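Long-range contact in SorB (Sorangium cellulosum, PDB 6B2V), which closes a pyran ring in the growing polyketide chain, as the pyran synthase domain of module nine in sorangicin biosynthesis on a trans-acyltransferase assembly line: residues A[203-217]-A[241-253]. Numbering follows the deposited sequence.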
loop_
_atom_site.group_PDB
_atom_site.type_symbol
_atom_site.label_atom_id
_atom_site.label_comp_id
_atom_site.label_asym_id
_atom_site.label_seq_id
_atom_site.Cartn_x
_atom_site.Cartn_y
_atom_site.Cartn_z
ATOM N N PHE A 203 12.073 -0.968 -7.214
ATOM C CA PHE A 203 11.007 -0.829 -6.241
ATOM C C PHE A 203 11.321 -1.549 -4.926
ATOM O O PHE A 203 11.838 -2.622 -4.986
ATOM C CB PHE A 203 9.730 -1.489 -6.756
ATOM C CG PHE A 203 8.970 -0.730 -7.803
ATOM C CD1 PHE A 203 8.469 0.517 -7.578
ATOM C CD2 PHE A 203 8.658 -1.322 -8.980
ATOM C CE1 PHE A 203 7.726 1.161 -8.526
ATOM C CE2 PHE A 203 7.938 -0.688 -9.940
ATOM C CZ PHE A 203 7.467 0.563 -9.707
ATOM N N LEU A 204 11.086 -0.946 -3.779
ATOM C CA LEU A 204 11.181 -1.675 -2.540
ATOM C C LEU A 204 9.845 -2.430 -2.461
ATOM O O LEU A 204 9.816 -3.640 -2.426
ATOM C CB LEU A 204 11.379 -0.792 -1.362
ATOM C CG LEU A 204 11.399 -1.481 -0.007
ATOM C CD1 LEU A 204 12.252 -2.726 0.024
ATOM C CD2 LEU A 204 11.849 -0.526 1.057
ATOM N N LEU A 205 8.752 -1.683 -2.528
ATOM C CA LEU A 205 7.434 -2.286 -2.644
ATOM C C LEU A 205 6.845 -2.007 -4.047
ATOM O O LEU A 205 6.353 -0.962 -4.275
ATOM C CB LEU A 205 6.475 -1.749 -1.599
ATOM C CG LEU A 205 5.095 -2.399 -1.516
ATOM C CD1 LEU A 205 5.178 -3.896 -1.285
ATOM C CD2 LEU A 205 4.287 -1.743 -0.441
ATOM N N ASP A 206 6.893 -2.995 -4.924
ATOM C CA ASP A 206 6.302 -2.934 -6.229
ATOM C C ASP A 206 4.799 -2.800 -5.993
ATOM O O ASP A 206 4.250 -3.455 -5.201
ATOM C CB ASP A 206 6.551 -4.274 -6.992
ATOM C CG ASP A 206 6.080 -4.278 -8.460
ATOM O OD1 ASP A 206 4.927 -4.096 -8.830
ATOM O OD2 ASP A 206 6.863 -4.545 -9.308
ATOM N N PRO A 207 4.148 -2.025 -6.825
ATOM C CA PRO A 207 2.730 -1.810 -6.665
ATOM C C PRO A 207 1.930 -3.088 -6.779
ATOM O O PRO A 207 0.937 -3.169 -6.173
ATOM C CB PRO A 207 2.416 -0.804 -7.763
ATOM C CG PRO A 207 3.645 -0.031 -7.860
ATOM C CD PRO A 207 4.752 -0.999 -7.687
ATOM N N ASN A 208 2.338 -3.999 -7.621
ATOM C CA ASN A 208 1.581 -5.228 -7.732
ATOM C C ASN A 208 1.586 -6.042 -6.420
ATOM O O ASN A 208 0.599 -6.626 -6.073
ATOM C CB ASN A 208 2.093 -6.070 -8.896
ATOM C CG ASN A 208 1.630 -5.548 -10.250
ATOM O OD1 ASN A 208 0.675 -4.886 -10.331
ATOM N ND2 ASN A 208 2.368 -5.848 -11.274
ATOM N N LEU A 209 2.746 -6.101 -5.786
ATOM C CA LEU A 209 2.874 -6.741 -4.507
ATOM C C LEU A 209 2.121 -5.936 -3.431
ATOM O O LEU A 209 1.463 -6.488 -2.658
ATOM C CB LEU A 209 4.342 -6.936 -4.123
ATOM C CG LEU A 209 4.638 -7.576 -2.754
ATOM C CD1 LEU A 209 3.925 -8.895 -2.576
ATOM C CD2 LEU A 209 6.114 -7.796 -2.649
ATOM N N GLY A 210 2.242 -4.620 -3.446
ATOM C CA GLY A 210 1.511 -3.839 -2.477
ATOM C C GLY A 210 0.013 -4.002 -2.550
ATOM O O GLY A 210 -0.625 -4.096 -1.603
ATOM N N ASN A 211 -0.487 -4.017 -3.761
ATOM C CA ASN A 211 -1.910 -4.267 -3.967
ATOM C C ASN A 211 -2.316 -5.672 -3.522
ATOM O O ASN A 211 -3.387 -5.878 -3.087
ATOM C CB ASN A 211 -2.299 -4.064 -5.419
ATOM C CG ASN A 211 -2.525 -2.614 -5.748
ATOM O OD1 ASN A 211 -2.323 -2.218 -6.846
ATOM N ND2 ASN A 211 -2.953 -1.887 -4.806
ATOM N N SER A 212 -1.410 -6.619 -3.672
ATOM C CA SER A 212 -1.676 -7.966 -3.202
ATOM C C SER A 212 -1.876 -7.999 -1.688
ATOM O O SER A 212 -2.526 -8.831 -1.187
ATOM C CB SER A 212 -0.561 -8.916 -3.584
ATOM O OG SER A 212 -0.422 -8.983 -4.961
ATOM N N VAL A 213 -1.136 -7.190 -0.988
ATOM C CA VAL A 213 -1.316 -7.095 0.449
ATOM C C VAL A 213 -2.650 -6.429 0.864
ATOM O O VAL A 213 -3.289 -6.810 1.778
ATOM C CB VAL A 213 -0.141 -6.346 1.105
ATOM C CG1 VAL A 213 -0.288 -6.287 2.595
ATOM C CG2 VAL A 213 1.176 -6.966 0.759
ATOM N N LEU A 214 -2.979 -5.377 0.155
ATOM C CA LEU A 214 -4.207 -4.650 0.434
ATOM C C LEU A 214 -5.521 -5.318 0.048
ATOM O O LEU A 214 -6.484 -5.138 0.683
ATOM C CB LEU A 214 -4.171 -3.213 -0.119
ATOM C CG LEU A 214 -3.035 -2.311 0.411
ATOM C CD1 LEU A 214 -3.263 -0.865 0.052
ATOM C CD2 LEU A 214 -2.787 -2.466 1.893
ATOM N N VAL A 215 -5.491 -6.107 -1.013
ATOM C CA VAL A 215 -6.722 -6.705 -1.514
ATOM C C VAL A 215 -7.446 -7.554 -0.494
ATOM O O VAL A 215 -8.623 -7.472 -0.405
ATOM C CB VAL A 215 -6.491 -7.445 -2.882
ATOM C CG1 VAL A 215 -7.560 -8.484 -3.196
ATOM C CG2 VAL A 215 -6.501 -6.441 -3.974
ATOM N N PRO A 216 -6.742 -8.360 0.272
ATOM C CA PRO A 216 -7.440 -9.172 1.259
ATOM C C PRO A 216 -8.146 -8.341 2.336
ATOM O O PRO A 216 -9.137 -8.755 2.813
ATOM C CB PRO A 216 -6.335 -10.078 1.811
ATOM C CG PRO A 216 -5.466 -10.217 0.668
ATOM C CD PRO A 216 -5.384 -8.855 0.069
ATOM N N ALA A 217 -7.530 -7.234 2.751
ATOM C CA ALA A 217 -8.137 -6.324 3.712
ATOM C C ALA A 217 -9.378 -5.628 3.149
ATOM O O ALA A 217 -10.315 -5.460 3.826
ATOM C CB ALA A 217 -7.113 -5.298 4.194
ATOM N N ILE A 241 8.149 -1.184 7.659
ATOM C CA ILE A 241 8.867 -2.022 6.760
ATOM C C ILE A 241 10.006 -2.723 7.501
ATOM O O ILE A 241 10.879 -2.074 7.974
ATOM C CB ILE A 241 9.517 -1.095 5.726
ATOM C CG1 ILE A 241 8.455 -0.277 4.999
ATOM C CG2 ILE A 241 10.306 -1.906 4.752
ATOM C CD1 ILE A 241 9.004 1.011 4.409
ATOM N N TYR A 242 9.949 -4.032 7.640
ATOM C CA TYR A 242 10.977 -4.751 8.385
ATOM C C TYR A 242 12.049 -5.442 7.560
ATOM O O TYR A 242 13.163 -5.469 7.927
ATOM C CB TYR A 242 10.320 -5.737 9.362
ATOM C CG TYR A 242 9.459 -5.087 10.403
ATOM C CD1 TYR A 242 10.009 -4.446 11.467
ATOM C CD2 TYR A 242 8.084 -5.129 10.329
ATOM C CE1 TYR A 242 9.219 -3.866 12.424
ATOM C CE2 TYR A 242 7.295 -4.552 11.272
ATOM C CZ TYR A 242 7.880 -3.904 12.308
ATOM O OH TYR A 242 7.106 -3.333 13.256
ATOM N N SER A 243 11.644 -5.970 6.443
ATOM C CA SER A 243 12.556 -6.636 5.537
ATOM C C SER A 243 11.993 -6.734 4.111
ATOM O O SER A 243 10.922 -6.355 3.897
ATOM C CB SER A 243 13.038 -7.950 6.113
ATOM O OG SER A 243 12.081 -8.872 5.958
ATOM N N ASP A 244 12.739 -7.270 3.168
ATOM C CA ASP A 244 12.290 -7.269 1.790
ATOM C C ASP A 244 10.977 -8.001 1.614
ATOM O O ASP A 244 10.895 -9.160 1.827
ATOM C CB ASP A 244 13.371 -8.004 0.964
ATOM C CG ASP A 244 13.152 -7.951 -0.566
ATOM O OD1 ASP A 244 12.165 -7.578 -1.078
ATOM O OD2 ASP A 244 14.077 -8.335 -1.253
ATOM N N PRO A 245 9.994 -7.304 1.067
ATOM C CA PRO A 245 8.665 -7.854 0.867
ATOM C C PRO A 245 8.541 -8.926 -0.219
ATOM O O PRO A 245 7.678 -9.708 -0.264
ATOM C CB PRO A 245 7.807 -6.649 0.528
ATOM C CG PRO A 245 8.705 -5.558 0.236
ATOM C CD PRO A 245 10.050 -5.878 0.734
ATOM N N ARG A 246 9.595 -9.028 -1.001
ATOM C CA ARG A 246 9.637 -10.002 -2.073
ATOM C C ARG A 246 9.731 -11.417 -1.563
ATOM O O ARG A 246 9.463 -12.324 -2.267
ATOM C CB ARG A 246 10.728 -9.714 -3.087
ATOM C CG ARG A 246 10.358 -8.566 -3.986
ATOM C CD ARG A 246 11.396 -8.275 -5.029
ATOM N NE ARG A 246 12.711 -8.237 -4.489
ATOM C CZ ARG A 246 13.371 -7.111 -4.259
ATOM N NH1 ARG A 246 12.739 -5.959 -4.481
ATOM N NH2 ARG A 246 14.607 -7.135 -3.761
ATOM N N ARG A 247 10.008 -11.579 -0.290
ATOM C CA ARG A 247 9.965 -12.895 0.296
ATOM C C ARG A 247 8.545 -13.272 0.776
ATOM O O ARG A 247 8.345 -14.238 1.436
ATOM C CB ARG A 247 10.931 -13.057 1.457
ATOM C CG ARG A 247 12.351 -12.829 1.024
ATOM C CD ARG A 247 12.749 -13.623 -0.198
ATOM N NE ARG A 247 12.553 -15.030 0.027
ATOM C CZ ARG A 247 12.410 -15.907 -0.929
ATOM N NH1 ARG A 247 12.475 -15.531 -2.173
ATOM N NH2 ARG A 247 12.207 -17.159 -0.635
ATOM N N GLY A 248 7.601 -12.472 0.368
ATOM C CA GLY A 248 6.256 -12.740 0.801
ATOM C C GLY A 248 5.626 -14.061 0.411
ATOM O O GLY A 248 5.758 -14.513 -0.690
ATOM N N ALA A 249 4.934 -14.636 1.398
ATOM C CA ALA A 249 4.239 -15.863 1.180
ATOM C C ALA A 249 2.770 -15.845 1.606
ATOM O O ALA A 249 2.017 -16.601 1.075
ATOM C CB ALA A 249 4.954 -17.002 1.862
ATOM N N TYR A 250 2.426 -15.012 2.584
ATOM C CA TYR A 250 1.045 -14.916 3.041
ATOM C C TYR A 250 0.687 -13.487 3.405
ATOM O O TYR A 250 1.514 -12.753 3.791
ATOM C CB TYR A 250 0.796 -15.779 4.310
ATOM C CG TYR A 250 0.826 -17.247 4.079
ATOM C CD1 TYR A 250 -0.288 -17.865 3.661
ATOM C CD2 TYR A 250 1.944 -17.996 4.260
ATOM C CE1 TYR A 250 -0.323 -19.191 3.420
ATOM C CE2 TYR A 250 1.919 -19.369 3.995
ATOM C CZ TYR A 250 0.767 -19.926 3.560
ATOM O OH TYR A 250 0.577 -21.286 3.314
ATOM N N VAL A 251 -0.586 -13.157 3.291
ATOM C CA VAL A 251 -1.130 -11.876 3.700
ATOM C C VAL A 251 -2.235 -12.220 4.733
ATOM O O VAL A 251 -3.078 -12.970 4.452
ATOM C CB VAL A 251 -1.710 -11.121 2.515
ATOM C CG1 VAL A 251 -2.425 -9.871 2.962
ATOM C CG2 VAL A 251 -0.634 -10.718 1.547
ATOM N N HIS A 252 -2.137 -11.610 5.901
ATOM C CA HIS A 252 -3.017 -11.797 7.030
ATOM C C HIS A 252 -3.669 -10.483 7.391
ATOM O O HIS A 252 -3.058 -9.651 7.889
ATOM C CB HIS A 252 -2.216 -12.306 8.217
ATOM C CG HIS A 252 -3.045 -12.601 9.431
ATOM N ND1 HIS A 252 -2.621 -12.343 10.709
ATOM C CD2 HIS A 252 -4.292 -13.098 9.545
ATOM C CE1 HIS A 252 -3.575 -12.679 11.550
ATOM N NE2 HIS A 252 -4.582 -13.183 10.867
ATOM N N ALA A 253 -4.960 -10.422 7.131
ATOM C CA ALA A 253 -5.792 -9.268 7.388
ATOM C C ALA A 253 -6.895 -9.555 8.389
ATOM O O ALA A 253 -7.468 -10.579 8.387
ATOM C CB ALA A 253 -6.498 -8.866 6.100
HETATM O O HOH W 1 10.962 -5.156 -6.465
#
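Val251 and Ala253 pack against Val213, Pro216 and Ala217, seating the first part of helix 207-225 on the first part of strand 250-255 as the central helix of a hotdog fold lies against its sheet; this is probably the C-terminal hotdog of the double-hotdog domain. The axes of the short pieces 207-217 and 250-253 approach to 7.7 Å and cross at -37°. Here the packing is close and buried. Val251 CG1, anti to its own N (chi1 173°), reaches between successive helical turns, 3.4 Å from Val213 O and 3.8 Å from Pro216 CG, the proline and valine side chains crossing at about a right angle. Val251 CG2 packs against Val213 CA and beside Ser212 O, a buried carbonyl oxygen without a polar partner; Pro216, which has no N-H to offer, kinks the helix one turn on. Small side chains let the backbones close in farther along, where the methyl of Ala253 rests 3.9 Å from Ala217 CA. Val270 of strand 267-273 adjoins both Val251 and Ala253.

Toward the helix start, Pro245 packs against Leu204, Leu205 and Leu209. Its CG lies 3.5 Å from Leu204 O, while Leu209 CD2 lies over the Pro245 carbonyl and touches CB. Beyond this proline the contact becomes looser: Leu204 CD2 meets Ile241 CG2, and both residues are partly exposed. A polar group borders this side. Asp244 OD1 accepts from Arg246 N in an Asx turn and also lies 3.4 Å above the guanidinium plane. A bend at chi3 (-47°) folds Arg246 back onto this aspartate, giving an NH2–OD2 salt bridge of 2.8 Å. At the other terminal nitrogen, Arg246 NH1 donates to a water that in turn donates to Phe203 O.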